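PDB 6LBK: Poly(A) RNA polymerase GLD2, which probably adds successive AMP units from ATP to the 3' ends of selected cytoplasmic mRNAs, building poly(A) tails, and single nucleotides to certain microRNAs. Local coordinates for residues N180-R185 with E330-T335; K208-H213 with N368-L373; G222-Y227 with R339-K344; V230-H235 with K292-E297; L286-L291 with K356-L361. The protein carries 1 engineered substitution. All blocks are in the same frame, centred on the assembly; numbering follows the deposited sequence.

Contact 1. Residues N180-R185 with E330-T335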
# COMPACT_ATOMS: atom_id res chain seq x y z
N ASN A 180 10.62 -5.65 -10.80
CA ASN A 180 10.57 -5.52 -9.34
C ASN A 180 9.58 -6.54 -8.79
O ASN A 180 8.44 -6.24 -8.43
CB ASN A 180 10.21 -4.11 -8.90
CG ASN A 180 10.37 -3.96 -7.42
OD1 ASN A 180 11.38 -4.38 -6.86
ND2 ASN A 180 9.37 -3.41 -6.75
N THR A 181 10.03 -7.80 -8.75
CA THR A 181 9.15 -8.91 -8.44
C THR A 181 8.67 -8.91 -6.99
O THR A 181 7.60 -9.48 -6.72
CB THR A 181 9.87 -10.22 -8.77
OG1 THR A 181 11.12 -10.26 -8.08
CG2 THR A 181 10.12 -10.28 -10.25
N VAL A 182 9.39 -8.27 -6.07
CA VAL A 182 8.93 -8.27 -4.68
C VAL A 182 7.53 -7.66 -4.57
O VAL A 182 6.71 -8.11 -3.75
CB VAL A 182 9.95 -7.55 -3.77
CG1 VAL A 182 10.07 -6.09 -4.12
CG2 VAL A 182 9.54 -7.69 -2.31
N GLY A 183 7.21 -6.69 -5.43
CA GLY A 183 5.88 -6.11 -5.41
C GLY A 183 4.78 -7.10 -5.75
O GLY A 183 3.66 -6.97 -5.27
N ILE A 184 5.08 -8.11 -6.59
CA ILE A 184 4.13 -9.20 -6.78
C ILE A 184 3.93 -9.97 -5.47
O ILE A 184 2.79 -10.14 -5.00
CB ILE A 184 4.56 -10.13 -7.93
CG1 ILE A 184 4.55 -9.41 -9.30
CG2 ILE A 184 3.66 -11.37 -7.98
CD1 ILE A 184 5.28 -10.16 -10.37
N ARG A 185 5.03 -10.34 -4.81
CA ARG A 185 4.91 -11.13 -3.58
C ARG A 185 4.11 -10.39 -2.51
O ARG A 185 3.09 -10.90 -2.00
CB ARG A 185 6.28 -11.52 -3.04
CG ARG A 185 7.09 -12.32 -4.04
CD ARG A 185 8.10 -13.23 -3.40
NE ARG A 185 8.68 -14.06 -4.45
CZ ARG A 185 8.16 -15.22 -4.86
NH1 ARG A 185 7.06 -15.69 -4.29
NH2 ARG A 185 8.74 -15.89 -5.84
N GLU A 330 10.56 -3.86 5.11
CA GLU A 330 9.87 -4.61 4.07
C GLU A 330 9.80 -6.07 4.53
O GLU A 330 10.78 -6.58 5.09
CB GLU A 330 10.59 -4.46 2.73
CG GLU A 330 9.72 -4.38 1.47
CD GLU A 330 9.07 -5.71 1.02
OE1 GLU A 330 9.68 -6.78 1.24
OE2 GLU A 330 7.95 -5.67 0.43
N PRO A 331 8.65 -6.75 4.40
CA PRO A 331 8.55 -8.12 4.94
C PRO A 331 9.28 -9.19 4.12
O PRO A 331 9.65 -10.22 4.70
CB PRO A 331 7.04 -8.38 4.99
CG PRO A 331 6.44 -7.39 4.10
CD PRO A 331 7.35 -6.21 3.99
N PHE A 332 9.53 -8.99 2.83
CA PHE A 332 10.22 -10.01 2.04
C PHE A 332 11.71 -9.72 1.90
O PHE A 332 12.52 -10.63 2.10
CB PHE A 332 9.56 -10.18 0.65
CG PHE A 332 8.18 -10.83 0.69
CD1 PHE A 332 8.03 -12.18 0.95
CD2 PHE A 332 7.04 -10.08 0.45
CE1 PHE A 332 6.78 -12.78 0.99
CE2 PHE A 332 5.78 -10.67 0.50
CZ PHE A 332 5.66 -12.02 0.76
N ASP A 333 12.12 -8.50 1.58
CA ASP A 333 13.53 -8.11 1.67
C ASP A 333 13.75 -7.16 2.85
O ASP A 333 12.82 -6.66 3.48
CB ASP A 333 14.00 -7.47 0.37
CG ASP A 333 13.19 -6.27 -0.01
OD1 ASP A 333 12.26 -5.95 0.74
OD2 ASP A 333 13.44 -5.65 -1.07
N GLY A 334 15.02 -6.91 3.16
CA GLY A 334 15.32 -6.10 4.33
C GLY A 334 15.67 -4.66 4.01
O GLY A 334 16.86 -4.34 3.86
N THR A 335 14.67 -3.79 3.89
CA THR A 335 14.90 -2.41 3.48
C THR A 335 13.83 -1.51 4.08
O THR A 335 12.74 -1.96 4.45
CB THR A 335 14.94 -2.28 1.93
OG1 THR A 335 13.77 -2.86 1.35
CG2 THR A 335 16.17 -2.93 1.32
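The phenyl ring of Phe-332 takes Arg-185 CB over one face, 3.8 Å from the ring centroid and 17° off the normal, displaced toward the rim. Phe-332 CE2 also comes 3.5 Å from Arg-185 C, and Val-182 CG2 approaches the ring obliquely. The ring thus joins the first turn of helix 182-194, within the palm-domain family region, to the loop that follows strand 328-329 in the PAP-associated region, which in Cid1-type polymerases carries the nucleotide recognition motif. Arg-185 lends the ring only the root of its side chain: CG stands anti to the carbonyl carbon (chi1 -59°), and the extended chain runs on to a guanidinium that is hydrogen-bonded to Val-260 O. The second flat group is the carboxylate of Glu-330, bent at chi2 so that it curls back toward the backbone of residues 332-333. Its OE1 accepts two backbone N-H groups, from Phe-332 N at 2.7 Å, well above the carboxylate plane, and from Asp-333 N at 3.0 Å, nearly in line with the C-O bond. OE2 is held by Tyr-227 OH and Asn-186 ND2, so each oxygen has two donors and the carboxylate has little freedom to rotate. Asp-333 OD1 lies 2.8 Å from Glu-330 OE1, close enough that one of the two acids probably keeps a proton. Val-182 and Glu-330 pass alongside one another, pointing opposite ways. The valine CG2, anti to its backbone nitrogen, lies 3.7 Å from Glu-330 OE1 and 3.9 Å from Phe-332 CB.

Contact 2. Residues K208-H213 with N368-L373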
# COMPACT_ATOMS: atom_id res chain seq x y z
N LYS A 208 -5.59 5.97 4.64
CA LYS A 208 -4.99 6.46 3.40
C LYS A 208 -5.58 7.81 3.00
O LYS A 208 -4.85 8.75 2.67
CB LYS A 208 -5.21 5.45 2.27
CG LYS A 208 -4.15 4.40 2.07
CD LYS A 208 -4.57 3.53 0.91
CE LYS A 208 -3.54 2.50 0.54
NZ LYS A 208 -3.63 2.16 -0.91
N LYS A 209 -6.92 7.93 3.01
CA LYS A 209 -7.53 9.22 2.67
C LYS A 209 -7.08 10.29 3.64
O LYS A 209 -6.79 11.43 3.24
CB LYS A 209 -9.06 9.12 2.65
CG LYS A 209 -9.65 8.21 1.55
CD LYS A 209 -9.24 8.68 0.16
CE LYS A 209 -9.81 7.82 -0.95
NZ LYS A 209 -9.24 8.19 -2.29
N TRP A 210 -6.98 9.95 4.92
CA TRP A 210 -6.56 10.90 5.94
C TRP A 210 -5.15 11.40 5.66
O TRP A 210 -4.91 12.62 5.59
CB TRP A 210 -6.64 10.24 7.32
CG TRP A 210 -5.99 11.03 8.32
CD1 TRP A 210 -6.49 12.14 8.96
CD2 TRP A 210 -4.67 10.84 8.82
NE1 TRP A 210 -5.56 12.63 9.85
CE2 TRP A 210 -4.44 11.85 9.78
CE3 TRP A 210 -3.67 9.89 8.57
CZ2 TRP A 210 -3.24 11.95 10.48
CZ3 TRP A 210 -2.47 9.99 9.26
CH2 TRP A 210 -2.27 11.02 10.21
N ALA A 211 -4.20 10.48 5.50
CA ALA A 211 -2.82 10.87 5.22
C ALA A 211 -2.72 11.67 3.92
O ALA A 211 -1.98 12.66 3.85
CB ALA A 211 -1.93 9.64 5.14
N SER A 212 -3.46 11.27 2.88
CA SER A 212 -3.42 12.03 1.63
C SER A 212 -4.00 13.42 1.81
O SER A 212 -3.54 14.39 1.19
CB SER A 212 -4.15 11.27 0.52
OG SER A 212 -4.51 12.17 -0.52
N HIS A 213 -5.06 13.54 2.61
CA HIS A 213 -5.67 14.85 2.77
C HIS A 213 -4.69 15.81 3.42
O HIS A 213 -4.63 16.98 3.05
CB HIS A 213 -6.95 14.77 3.58
CG HIS A 213 -7.47 16.10 4.00
ND1 HIS A 213 -8.02 17.01 3.11
CD2 HIS A 213 -7.48 16.72 5.21
CE1 HIS A 213 -8.36 18.11 3.76
NE2 HIS A 213 -8.05 17.96 5.03
N ASN A 368 -15.29 14.12 10.24
CA ASN A 368 -15.09 15.46 9.69
C ASN A 368 -14.02 16.26 10.45
O ASN A 368 -13.55 17.28 9.93
CB ASN A 368 -16.40 16.25 9.70
CG ASN A 368 -17.13 16.20 8.38
OD1 ASN A 368 -16.66 16.73 7.37
ND2 ASN A 368 -18.31 15.57 8.37
N SER A 369 -13.68 15.86 11.68
CA SER A 369 -12.66 16.60 12.43
C SER A 369 -11.26 16.41 11.86
O SER A 369 -10.40 17.28 12.02
CB SER A 369 -12.70 16.19 13.90
OG SER A 369 -13.95 16.52 14.48
N VAL A 370 -11.01 15.27 11.21
CA VAL A 370 -9.68 14.97 10.67
C VAL A 370 -9.68 14.82 9.16
O VAL A 370 -8.59 14.88 8.55
CB VAL A 370 -9.10 13.70 11.34
CG1 VAL A 370 -9.06 13.91 12.86
CG2 VAL A 370 -9.92 12.45 10.97
N LEU A 371 -10.84 14.66 8.52
CA LEU A 371 -11.01 14.44 7.10
C LEU A 371 -12.36 14.99 6.68
O LEU A 371 -13.40 14.43 7.05
CB LEU A 371 -10.91 12.94 6.80
CG LEU A 371 -10.75 12.25 5.44
CD1 LEU A 371 -10.85 10.76 5.68
CD2 LEU A 371 -11.80 12.66 4.42
N PRO A 372 -12.41 16.07 5.90
CA PRO A 372 -13.71 16.53 5.37
C PRO A 372 -14.33 15.45 4.50
O PRO A 372 -13.78 15.07 3.46
CB PRO A 372 -13.33 17.78 4.56
CG PRO A 372 -11.83 17.71 4.38
CD PRO A 372 -11.32 17.01 5.59
N LEU A 373 -15.50 14.95 4.92
CA LEU A 373 -16.16 13.87 4.20
C LEU A 373 -16.70 14.32 2.84
O LEU A 373 -17.00 13.46 2.00
CB LEU A 373 -17.30 13.27 5.03
CG LEU A 373 -16.98 12.11 5.98
CD1 LEU A 373 -16.50 10.88 5.21
CD2 LEU A 373 -15.96 12.54 7.00
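The carbonyl oxygen of Val-370 accepts a hydrogen bond from His-214 NE2, just beyond helix 200-213, and is flanked by the edge of the Trp-210 indole, whose CD1 lies 3.5 Å from Val-370 O near the ring plane, and, obliquely, by His-213. The contact fastens the chain that follows helix 344-363 against the last turns of helix 200-213. Besides the carbonyl, Val-370 offers its CB, 3.9 Å from Trp-210 CD1, the two side chains meeting at a slant. The indole nitrogen is engaged on helix 344-363, where NE1 bonds to Ser-357 OG, so Trp-210 bridges that helix and the tail leaving it. An alanine in place of Trp-210 has no indole N-H for Ser-357 OG and would probably open a gap beside Val-370. At the exposed end, Pro-372 packs over one face of the His-213 ring in a CH-pi contact, with CD 3.7 Å from the ring centroid and 22° off the normal, while CG is 3.5 Å from His-213 CE1. The imidazole reaches the proline because its CG stands anti to the backbone nitrogen (chi1 169°). On the Lys-209 side of the helix, Leu-371 CD1 meets Lys-209 CB at 3.9 Å, touching only the base of the lysine, whose end leads elsewhere. Within the tail, Asn-368 OD1 accepts Leu-373 N at 3.2 Å and ties the two ends of the segment together. With no hydrogen bond between the two segments, adhesion rests on apolar packing and CH-pi contact, and the polar ties are made to neighbouring residues.

Contact 3. Residues G222-Y227 with R339-K344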
# COMPACT_ATOMS: atom_id res chain seq x y z
N GLY A 222 8.53 13.57 -0.15
CA GLY A 222 9.24 13.52 1.11
C GLY A 222 8.54 12.85 2.29
O GLY A 222 9.17 12.68 3.34
N THR A 223 7.27 12.43 2.15
CA THR A 223 6.45 11.91 3.24
C THR A 223 6.23 10.39 3.13
O THR A 223 7.05 9.68 2.54
CB THR A 223 5.15 12.71 3.29
OG1 THR A 223 4.52 12.71 1.99
CG2 THR A 223 5.40 14.14 3.77
N LEU A 224 5.13 9.89 3.72
CA LEU A 224 4.95 8.45 3.89
C LEU A 224 4.36 7.77 2.66
O LEU A 224 3.28 8.15 2.19
CB LEU A 224 4.02 8.17 5.06
CG LEU A 224 4.45 8.56 6.46
CD1 LEU A 224 3.24 8.48 7.32
CD2 LEU A 224 5.52 7.57 6.89
N SER A 225 5.00 6.71 2.20
CA SER A 225 4.44 5.96 1.10
C SER A 225 3.20 5.20 1.56
O SER A 225 3.04 4.88 2.74
CB SER A 225 5.46 4.97 0.52
OG SER A 225 5.77 3.95 1.45
N SER A 226 2.31 4.93 0.59
CA SER A 226 1.11 4.17 0.90
C SER A 226 1.47 2.83 1.52
O SER A 226 0.80 2.36 2.45
CB SER A 226 0.29 3.96 -0.37
OG SER A 226 -0.45 5.12 -0.69
N TYR A 227 2.53 2.20 1.00
CA TYR A 227 2.98 0.92 1.53
C TYR A 227 3.47 1.06 2.96
O TYR A 227 3.20 0.18 3.80
CB TYR A 227 4.08 0.35 0.63
CG TYR A 227 4.49 -1.08 0.88
CD1 TYR A 227 3.56 -2.06 1.23
CD2 TYR A 227 5.83 -1.48 0.73
CE1 TYR A 227 3.94 -3.39 1.43
CE2 TYR A 227 6.22 -2.80 0.93
CZ TYR A 227 5.27 -3.76 1.27
OH TYR A 227 5.65 -5.08 1.46
N ARG A 339 12.03 5.16 3.68
CA ARG A 339 13.31 5.77 3.35
C ARG A 339 13.15 7.15 2.72
O ARG A 339 14.08 7.95 2.79
CB ARG A 339 14.07 4.83 2.41
CG ARG A 339 15.47 5.24 2.02
CD ARG A 339 16.17 4.12 1.22
NE ARG A 339 16.80 3.10 2.07
CZ ARG A 339 16.57 1.79 2.01
NH1 ARG A 339 15.71 1.31 1.11
NH2 ARG A 339 17.19 0.96 2.83
N ALA A 340 11.99 7.43 2.12
CA ALA A 340 11.73 8.72 1.50
C ALA A 340 11.61 9.85 2.51
O ALA A 340 11.68 11.02 2.12
CB ALA A 340 10.45 8.65 0.67
N VAL A 341 11.38 9.55 3.79
CA VAL A 341 11.26 10.59 4.80
C VAL A 341 12.66 10.88 5.32
O VAL A 341 13.17 10.22 6.23
CB VAL A 341 10.32 10.18 5.93
CG1 VAL A 341 10.21 11.32 6.93
CG2 VAL A 341 8.97 9.78 5.37
N HIS A 342 13.31 11.90 4.73
CA HIS A 342 14.68 12.22 5.09
C HIS A 342 14.92 13.68 5.50
O HIS A 342 16.04 14.02 5.89
CB HIS A 342 15.65 11.82 3.96
CG HIS A 342 15.46 12.59 2.69
ND1 HIS A 342 15.48 13.96 2.62
CD2 HIS A 342 15.29 12.15 1.42
CE1 HIS A 342 15.31 14.34 1.37
NE2 HIS A 342 15.20 13.26 0.61
N GLU A 343 13.91 14.54 5.43
CA GLU A 343 14.02 15.94 5.84
C GLU A 343 13.35 16.12 7.20
O GLU A 343 12.24 15.63 7.41
CB GLU A 343 13.40 16.87 4.79
CG GLU A 343 13.93 16.63 3.36
CD GLU A 343 13.21 17.43 2.27
OE1 GLU A 343 12.30 16.86 1.61
OE2 GLU A 343 13.56 18.61 2.04
N LYS A 344 14.03 16.81 8.13
CA LYS A 344 13.47 17.03 9.47
C LYS A 344 12.09 17.66 9.39
O LYS A 344 11.12 17.13 9.94
CB LYS A 344 14.40 17.91 10.31
CG LYS A 344 15.77 17.33 10.55
CD LYS A 344 16.74 18.35 11.24
CE LYS A 344 18.20 17.86 11.19
NZ LYS A 344 19.14 18.74 11.94
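Val-341 turns its CG2 methyl onto two consecutive carbonyls of the opposing segment, 3.4 Å from Thr-223 O and 3.5 Å from Gly-222 O. This methyl stands anti to the valine's own carbonyl carbon, while CG1, anti to the backbone nitrogen (chi1 -178°), passes the Gly-222 oxygen at a greater distance. Ala-340 points its CB at the same segment and comes 4.0 Å from Thr-223 O. Opposite, Thr-223 turns away, its OG1 hydrogen-bonded to Asp-218 N and its side chain packed on Ile-350. Leu-224 also starts out away from Val-341, but its end swings back until CD2 is 4.4 Å from Val-341 CG2. It is thus mostly the bare backbone of 222-224 that meets the small side chains of 340-341. Gly-222 comes closest, with backbone angles (phi 102°) at which a beta carbon would press against the carbonyl oxygen of the preceding residue and also crowd Glu-343 of the facing segment. Its own oxygen receives a CA-H...O contact from Val-341 CA at 3.3 Å, with an angle of 155° at the hydrogen. The Ala-340 oxygen, another acceptor, lies 3.2 Å from Gly-222 O without any bond between them. The two segments are approaches to helices: Ser-225 is the N-cap of helix 226-239, and Glu-343 occupies that position for helix 344-363, so the contact joins the starts of two helices of the helical domain. Since no conventional hydrogen bond links the segments, carbonyl oxygens are met by C-H groups, and the weak CA-H...O attraction probably offsets part of the repulsion between the neighbouring acceptors.

Contact 4. Residues V230-H235 with K292-E297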
# COMPACT_ATOMS: atom_id res chain seq x y z
N VAL A 230 0.26 1.31 5.08
CA VAL A 230 -0.39 0.00 5.17
C VAL A 230 0.34 -0.88 6.14
O VAL A 230 -0.27 -1.60 6.93
CB VAL A 230 -0.49 -0.67 3.77
CG1 VAL A 230 -1.09 -2.04 3.91
CG2 VAL A 230 -1.36 0.17 2.85
N LEU A 231 1.66 -0.86 6.08
CA LEU A 231 2.44 -1.67 7.01
C LEU A 231 2.30 -1.14 8.42
O LEU A 231 2.36 -1.92 9.37
CB LEU A 231 3.92 -1.71 6.58
CG LEU A 231 4.33 -2.43 5.28
CD1 LEU A 231 5.86 -2.40 5.06
CD2 LEU A 231 3.84 -3.86 5.21
N MET A 232 2.06 0.16 8.58
CA MET A 232 1.93 0.73 9.92
C MET A 232 0.57 0.41 10.53
O MET A 232 0.48 0.08 11.72
CB MET A 232 2.15 2.23 9.85
CG MET A 232 3.60 2.66 9.73
SD MET A 232 3.73 4.39 9.17
CE MET A 232 2.96 5.29 10.50
N VAL A 233 -0.50 0.52 9.73
CA VAL A 233 -1.82 0.05 10.14
C VAL A 233 -1.75 -1.42 10.53
O VAL A 233 -2.23 -1.81 11.59
CB VAL A 233 -2.86 0.28 9.03
CG1 VAL A 233 -4.21 -0.20 9.46
CG2 VAL A 233 -2.93 1.71 8.64
N LEU A 234 -1.19 -2.27 9.65
CA LEU A 234 -1.10 -3.70 9.96
C LEU A 234 -0.28 -3.95 11.22
O LEU A 234 -0.63 -4.81 12.03
CB LEU A 234 -0.54 -4.51 8.78
CG LEU A 234 -1.22 -4.56 7.39
CD1 LEU A 234 -0.51 -5.56 6.53
CD2 LEU A 234 -2.70 -4.95 7.47
N HIS A 235 0.81 -3.21 11.42
CA HIS A 235 1.57 -3.31 12.66
C HIS A 235 0.72 -2.92 13.88
O HIS A 235 0.73 -3.61 14.91
CB HIS A 235 2.82 -2.44 12.57
CG HIS A 235 3.54 -2.29 13.86
ND1 HIS A 235 4.35 -3.27 14.37
CD2 HIS A 235 3.51 -1.30 14.78
CE1 HIS A 235 4.83 -2.88 15.54
NE2 HIS A 235 4.33 -1.69 15.81
N LYS A 292 -3.45 7.74 18.10
CA LYS A 292 -2.76 7.90 19.39
C LYS A 292 -1.44 7.13 19.43
O LYS A 292 -0.43 7.64 19.92
CB LYS A 292 -3.66 7.46 20.55
CG LYS A 292 -3.04 7.65 21.95
CD LYS A 292 -3.92 7.09 23.07
CE LYS A 292 -3.17 7.16 24.36
NZ LYS A 292 -4.09 7.30 25.57
N TYR A 293 -1.43 5.91 18.90
CA TYR A 293 -0.28 5.03 19.05
C TYR A 293 0.96 5.65 18.44
O TYR A 293 2.03 5.67 19.05
CB TYR A 293 -0.58 3.67 18.44
CG TYR A 293 0.58 2.70 18.47
CD1 TYR A 293 1.00 2.11 19.66
CD2 TYR A 293 1.24 2.34 17.28
CE1 TYR A 293 2.05 1.21 19.67
CE2 TYR A 293 2.29 1.45 17.28
CZ TYR A 293 2.70 0.88 18.46
OH TYR A 293 3.76 -0.01 18.43
N TYR A 294 0.83 6.14 17.22
CA TYR A 294 1.96 6.74 16.54
C TYR A 294 2.19 8.18 16.98
O TYR A 294 3.32 8.67 16.88
CB TYR A 294 1.76 6.61 15.03
CG TYR A 294 1.96 5.19 14.49
CD1 TYR A 294 3.18 4.56 14.58
CD2 TYR A 294 0.91 4.51 13.86
CE1 TYR A 294 3.37 3.27 14.07
CE2 TYR A 294 1.10 3.22 13.35
CZ TYR A 294 2.32 2.61 13.45
OH TYR A 294 2.49 1.34 12.98
N ALA A 295 1.16 8.88 17.47
CA ALA A 295 1.35 10.23 18.00
C ALA A 295 2.09 10.24 19.33
O ALA A 295 2.77 11.23 19.64
CB ALA A 295 0.00 10.93 18.15
N THR A 296 1.96 9.21 20.13
CA THR A 296 2.44 9.30 21.51
C THR A 296 3.37 8.17 21.94
O THR A 296 4.26 8.41 22.74
CB THR A 296 1.24 9.34 22.47
OG1 THR A 296 0.65 8.04 22.57
CG2 THR A 296 0.21 10.37 22.01
N GLU A 297 3.13 6.93 21.49
CA GLU A 297 3.81 5.79 22.09
C GLU A 297 4.98 5.23 21.28
O GLU A 297 5.90 4.67 21.88
CB GLU A 297 2.83 4.65 22.36
CG GLU A 297 2.65 4.38 23.84
CD GLU A 297 1.62 3.31 24.14
OE1 GLU A 297 1.23 2.59 23.18
OE2 GLU A 297 1.22 3.20 25.32
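Segments 230-235 and 292-297, of helices 226-239 and 283-297 in the helical domain, cross almost at right angles (89°) with their axes 11.7 Å apart, and long side chains span the interval. Tyr-294 fills most of it. Its ring is sandwiched: Met-232 CE lies over the centre of one face, 3.8 Å from the centroid, and CD2 of the adjacent Tyr-293 over the opposite face. The bend of Met-232 at chi3 (63°) brings CE over the ring; SD stands above the same face, 5.1 Å from the centroid, in a Met-aromatic contact. The tyrosine hydroxyl donates to Met-232 O at 2.7 Å, tilted 29° from the carbonyl plane, and also touches Met-232 CB at 3.3 Å. A phenylalanine in place of Tyr-294 lacks the hydroxyl that bonds Met-232 O and would probably weaken the tie between the two helices in this buried setting. Ile-305 of strand 303-306 packs against Met-232, Tyr-294 and His-235 alike. One turn further along helix 226-239, His-235 presents the edge of its imidazole to both tyrosine hydroxyls. CD2 is 3.4 Å from Tyr-294 OH, while NE2 shares a hydrogen bond of 3.2 Å with Tyr-293 OH.

Contact 5. Residues L286-L291 with K356-L361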
# COMPACT_ATOMS: atom_id res chain seq x y z
N LEU A 286 -10.69 2.03 16.95
CA LEU A 286 -9.41 1.65 16.36
C LEU A 286 -8.75 2.80 15.61
O LEU A 286 -7.53 2.94 15.66
CB LEU A 286 -9.60 0.45 15.44
CG LEU A 286 -9.89 -0.83 16.20
CD1 LEU A 286 -10.52 -1.84 15.25
CD2 LEU A 286 -8.59 -1.36 16.82
N LEU A 287 -9.52 3.63 14.91
CA LEU A 287 -8.91 4.78 14.25
C LEU A 287 -8.34 5.76 15.28
O LEU A 287 -7.24 6.30 15.09
CB LEU A 287 -9.91 5.46 13.31
CG LEU A 287 -9.47 6.80 12.67
CD1 LEU A 287 -8.27 6.68 11.76
CD2 LEU A 287 -10.65 7.58 12.00
N LEU A 288 -9.08 6.02 16.37
CA LEU A 288 -8.53 6.83 17.45
C LEU A 288 -7.25 6.20 17.99
O LEU A 288 -6.22 6.89 18.12
CB LEU A 288 -9.56 7.02 18.56
CG LEU A 288 -10.14 8.42 18.75
CD1 LEU A 288 -10.97 8.49 20.02
CD2 LEU A 288 -9.03 9.43 18.79
N GLY A 289 -7.27 4.89 18.27
CA GLY A 289 -6.09 4.24 18.82
C GLY A 289 -4.91 4.28 17.87
O GLY A 289 -3.76 4.41 18.28
N PHE A 290 -5.16 4.15 16.57
CA PHE A 290 -4.06 4.18 15.62
C PHE A 290 -3.43 5.56 15.58
O PHE A 290 -2.20 5.68 15.48
CB PHE A 290 -4.52 3.75 14.23
CG PHE A 290 -3.57 4.12 13.14
CD1 PHE A 290 -2.53 3.29 12.80
CD2 PHE A 290 -3.73 5.32 12.46
CE1 PHE A 290 -1.67 3.65 11.79
CE2 PHE A 290 -2.88 5.69 11.47
CZ PHE A 290 -1.85 4.84 11.12
N LEU A 291 -4.24 6.62 15.61
CA LEU A 291 -3.65 7.96 15.67
C LEU A 291 -2.88 8.18 16.97
O LEU A 291 -1.77 8.73 16.96
CB LEU A 291 -4.73 9.02 15.47
CG LEU A 291 -5.39 9.08 14.08
CD1 LEU A 291 -6.60 10.01 14.14
CD2 LEU A 291 -4.40 9.56 12.97
N LYS A 356 -2.01 16.17 16.29
CA LYS A 356 -3.16 17.04 16.09
C LYS A 356 -4.42 16.26 15.72
O LYS A 356 -5.51 16.53 16.25
CB LYS A 356 -2.83 18.05 14.99
CG LYS A 356 -4.06 18.73 14.40
CD LYS A 356 -3.71 19.80 13.37
CE LYS A 356 -4.88 20.04 12.41
NZ LYS A 356 -5.04 18.94 11.41
N SER A 357 -4.31 15.30 14.78
CA SER A 357 -5.50 14.56 14.39
C SER A 357 -6.01 13.70 15.53
O SER A 357 -7.23 13.62 15.74
CB SER A 357 -5.24 13.72 13.13
OG SER A 357 -4.98 14.56 12.02
N TRP A 358 -5.11 13.07 16.30
CA TRP A 358 -5.59 12.36 17.47
C TRP A 358 -6.29 13.31 18.44
O TRP A 358 -7.29 12.92 19.06
CB TRP A 358 -4.45 11.60 18.17
CG TRP A 358 -4.87 11.14 19.56
CD1 TRP A 358 -5.76 10.15 19.87
CD2 TRP A 358 -4.42 11.67 20.82
NE1 TRP A 358 -5.90 10.03 21.23
CE2 TRP A 358 -5.08 10.95 21.84
CE3 TRP A 358 -3.52 12.68 21.18
CZ2 TRP A 358 -4.88 11.22 23.20
CZ3 TRP A 358 -3.33 12.95 22.55
CH2 TRP A 358 -4.01 12.22 23.53
N GLN A 359 -5.85 14.57 18.53
CA GLN A 359 -6.49 15.51 19.45
C GLN A 359 -7.90 15.90 18.99
O GLN A 359 -8.88 15.78 19.76
CB GLN A 359 -5.62 16.76 19.65
CG GLN A 359 -4.69 16.70 20.85
CD GLN A 359 -4.04 18.04 21.16
OE1 GLN A 359 -3.19 18.54 20.41
NE2 GLN A 359 -4.48 18.67 22.24
N ARG A 360 -8.02 16.37 17.74
CA ARG A 360 -9.33 16.77 17.22
C ARG A 360 -10.31 15.61 17.25
O ARG A 360 -11.49 15.79 17.56
CB ARG A 360 -9.26 17.33 15.79
CG ARG A 360 -8.51 18.63 15.56
CD ARG A 360 -8.47 19.01 14.06
NE ARG A 360 -8.90 20.41 13.87
CZ ARG A 360 -10.08 20.80 13.38
NH1 ARG A 360 -10.98 19.90 12.99
NH2 ARG A 360 -10.35 22.10 13.26
N LEU A 361 -9.84 14.40 16.92
CA LEU A 361 -10.73 13.24 16.91
C LEU A 361 -11.13 12.85 18.33
O LEU A 361 -12.30 12.51 18.58
CB LEU A 361 -10.07 12.07 16.17
CG LEU A 361 -11.10 11.09 15.62
CD1 LEU A 361 -12.10 11.80 14.69
CD2 LEU A 361 -10.44 9.94 14.91
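Helices 286-291 and 356-361 run roughly antiparallel, at 145° with their axes 9.1 Å apart, and come closest where the CA atoms of Leu-291 and Trp-358 are 5.1 Å apart. There the beta carbons touch directly, Leu-291 CB lying 3.7 Å from Trp-358 CB. Leu-361 points into the interface, and its CD2 reaches two leucines of the facing helix: Leu-287 CD2 at 3.8 Å and Leu-291 CD1 at 3.9 Å, with both pairs of side chains crossing at about a right angle. Leu-288 works mainly through CD2, 3.5 Å from Trp-358 CD1 and 3.9 Å from Leu-361 CB; it lies across the tryptophan side chain, with CD2 neither over the face nor at the edge of the indole. Trp-358 can present its CD1 side to this leucine because CG stands anti to the backbone nitrogen (chi1 166°). Ser-357 offers only carbon here, its CB near Leu-291 CD1, while OG is also bonded to the Gln-353 carbonyl. Around the pair, Leu-287 continues onto Leu-203 and Ile-207 of helix 200-213, and Leu-361 onto Leu-52 of helix 51-63. No hydrogen bond spans the two segments; leucine methyls and one indole hold them mainly by dispersion and exclusion of water.

Contacts 2, 4 and 5 form a cluster in the helical domain. Centres of contacts 4 and 5 lie 10 Å apart on the shared helix 283-297, with Val-233 packed on Phe-290; contact 5 adjoins contact 2 (centres 11 Å apart), where Ser-369 O accepts from Arg-360 NH1. Contact 3 opens helix 226-239, which contact 4 then uses, and touches contact 1 through Tyr-227 and Glu-330 (centres 18 Å apart). Contacts 1 and 2, with centres 29 Å apart, lie on opposite sides of the chain's centre, yet both approach the probable magnesium site: Val-182 is about 12 Å from Asp-111 and Lys-209 about 10 Å from Asp-109, between side chains.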